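PDB 6P8P: type III CBASS phage resistance system CD-NTase-associated protein Cap8 from Pseudomonas aeruginosa, which is a HORMA domain protein of a bacterial anti-phage system and probably regulates its cGAS-like nucleotidyltransferase through protein binding. Local coordinates for residues Val62-Asp66 / Gly67-Arg71. The protein carries 2 engineered substitutions. Numbering follows the deposited sequence. Where two conformers were deposited one is given.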
loop_
_atom_site.group_PDB
_atom_site.type_symbol
_atom_site.label_atom_id
_atom_site.label_comp_id
_atom_site.label_asym_id
_atom_site.label_seq_id
_atom_site.Cartn_x
_atom_site.Cartn_y
_atom_site.Cartn_z
ATOM N N VAL A 62 -9.449 10.505 -9.941
ATOM C CA VAL A 62 -10.344 11.653 -10.109
ATOM C C VAL A 62 -10.427 12.463 -8.839
ATOM O O VAL A 62 -10.878 11.959 -7.808
ATOM C CB VAL A 62 -11.751 11.233 -10.542
ATOM C CG1 VAL A 62 -12.607 12.479 -10.756
ATOM C CG2 VAL A 62 -11.690 10.390 -11.803
ATOM N N ALA A 63 -10.034 13.732 -8.924
ATOM C CA ALA A 63 -10.202 14.683 -7.835
ATOM C C ALA A 63 -11.420 15.553 -8.122
ATOM O O ALA A 63 -11.610 15.994 -9.266
ATOM C CB ALA A 63 -8.961 15.564 -7.695
ATOM N N THR A 64 -12.259 15.733 -7.099
ATOM C CA THR A 64 -13.433 16.600 -7.130
ATOM C C THR A 64 -13.295 17.663 -6.049
ATOM O O THR A 64 -12.653 17.451 -5.017
ATOM C CB THR A 64 -14.728 15.800 -6.933
ATOM O OG1 THR A 64 -14.663 15.027 -5.733
ATOM C CG2 THR A 64 -14.977 14.852 -8.103
ATOM N N CYS A 65 -13.893 18.827 -6.285
ATOM C CA CYS A 65 -13.728 19.935 -5.352
ATOM C C CYS A 65 -14.808 20.968 -5.669
ATOM O O CYS A 65 -15.630 20.763 -6.565
ATOM C CB CYS A 65 -12.340 20.564 -5.470
ATOM S SG CYS A 65 -12.098 21.516 -7.061
ATOM N N ASP A 66 -14.793 22.069 -4.918
ATOM C CA ASP A 66 -15.545 23.281 -5.275
ATOM C C ASP A 66 -14.805 23.931 -6.446
ATOM O O ASP A 66 -13.983 24.841 -6.291
ATOM C CB ASP A 66 -15.656 24.240 -4.097
ATOM C CG ASP A 66 -16.242 25.586 -4.492
ATOM O OD1 ASP A 66 -16.933 25.657 -5.526
ATOM O OD2 ASP A 66 -15.988 26.576 -3.767
ATOM N N GLY A 67 -15.057 23.411 -7.639
ATOM C CA GLY A 67 -14.332 23.829 -8.806
ATOM C C GLY A 67 -14.236 22.692 -9.802
ATOM O O GLY A 67 -14.976 21.702 -9.724
ATOM N N PRO A 68 -13.294 22.798 -10.740
ATOM C CA PRO A 68 -13.200 21.783 -11.798
ATOM C C PRO A 68 -12.810 20.412 -11.273
ATOM O O PRO A 68 -12.095 20.284 -10.290
ATOM C CB PRO A 68 -12.112 22.333 -12.729
ATOM C CG PRO A 68 -12.044 23.809 -12.424
ATOM C CD PRO A 68 -12.384 23.943 -10.979
ATOM N N ARG A 69 -13.279 19.386 -11.968
ATOM C CA ARG A 69 -12.849 18.013 -11.737
ATOM C C ARG A 69 -11.555 17.761 -12.483
ATOM O O ARG A 69 -11.352 18.294 -13.578
ATOM C CB ARG A 69 -13.944 17.064 -12.220
ATOM C CG ARG A 69 -13.566 15.632 -12.349
ATOM C CD ARG A 69 -14.783 14.795 -12.757
ATOM N NE ARG A 69 -15.891 14.996 -11.836
ATOM C CZ ARG A 69 -16.932 14.179 -11.723
ATOM N NH1 ARG A 69 -17.006 13.092 -12.481
ATOM N NH2 ARG A 69 -17.896 14.448 -10.850
ATOM N N THR A 70 -10.657 16.986 -11.865
ATOM C CA THR A 70 -9.364 16.666 -12.462
ATOM C C THR A 70 -9.291 15.159 -12.641
ATOM O O THR A 70 -9.438 14.411 -11.663
ATOM C CB THR A 70 -8.199 17.140 -11.589
ATOM O OG1 THR A 70 -8.346 18.522 -11.299
ATOM C CG2 THR A 70 -6.857 16.900 -12.284
ATOM N N ARG A 71 -9.013 14.721 -13.863
ATOM C CA ARG A 71 -8.771 13.319 -14.177
ATOM C C ARG A 71 -7.277 13.114 -14.388
ATOM O O ARG A 71 -6.670 13.801 -15.222
ATOM C CB ARG A 71 -9.540 12.919 -15.443
ATOM C CG ARG A 71 -11.024 12.830 -15.248
ATOM C CD ARG A 71 -11.764 12.572 -16.577
ATOM N NE ARG A 71 -13.187 12.371 -16.341
ATOM C CZ ARG A 71 -14.094 12.246 -17.303
ATOM N NH1 ARG A 71 -13.724 12.303 -18.575
ATOM N NH2 ARG A 71 -15.370 12.072 -16.993
HETATM O O HOH W 1 -15.110 19.002 -8.967
#
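The Arg69 guanidinium lies beside Thr64, with Thr64 CG2 3.8 Å from Arg69 NE and meeting the flat group at a slant, neither squarely over a face nor at an edge. Val62 CG1 approaches the same group at a slant. Val62 CG1 lies closer to the aliphatic part of the arginine, 3.7 Å from Arg69 CG. Arg69 CG stands anti to the backbone N (chi1 167°), and a bend at chi3 (-55°) turns the end of the chain alongside Thr64. Val62 thus packs mainly on the aliphatic part of Arg69, and Thr64 on its guanidinium end.

On the backbone, Ala63 and Thr70 form an antiparallel hydrogen-bonded pair, with their side chains on the opposite face of the sheet from Val62 and Arg71. Ala63 N donates to Thr70 O at 2.9 Å, and Thr70 N returns the bond to Ala63 O with a nearly straight N-H...O angle of 170°. Both donors lie in the carbonyl plane. Val62 and Arg71 follow as the non-hydrogen-bonded pair, and Val62 CA makes a CA-H...O contact with Thr70 O at 3.3 Å.

Beyond the strands the chain reverses over Cys65-Pro68, and Asp66 is the centre of an inverse gamma turn there, with a weak bond from Gly67 N to Cys65 O. A water bridges the loop, accepting from Cys65 N at 3.0 Å and donating to Gly67 O at 2.8 Å. Cys65 SG sits 3.5 Å from Pro68 O.

This beta hairpin joins strands 61-64 and 69-75 in the central mixed sheet of the HORMA domain. Strand 101-106 pairs with the first arm through Val62 and Thr64, while strand 4-10 flanks the second at Arg69.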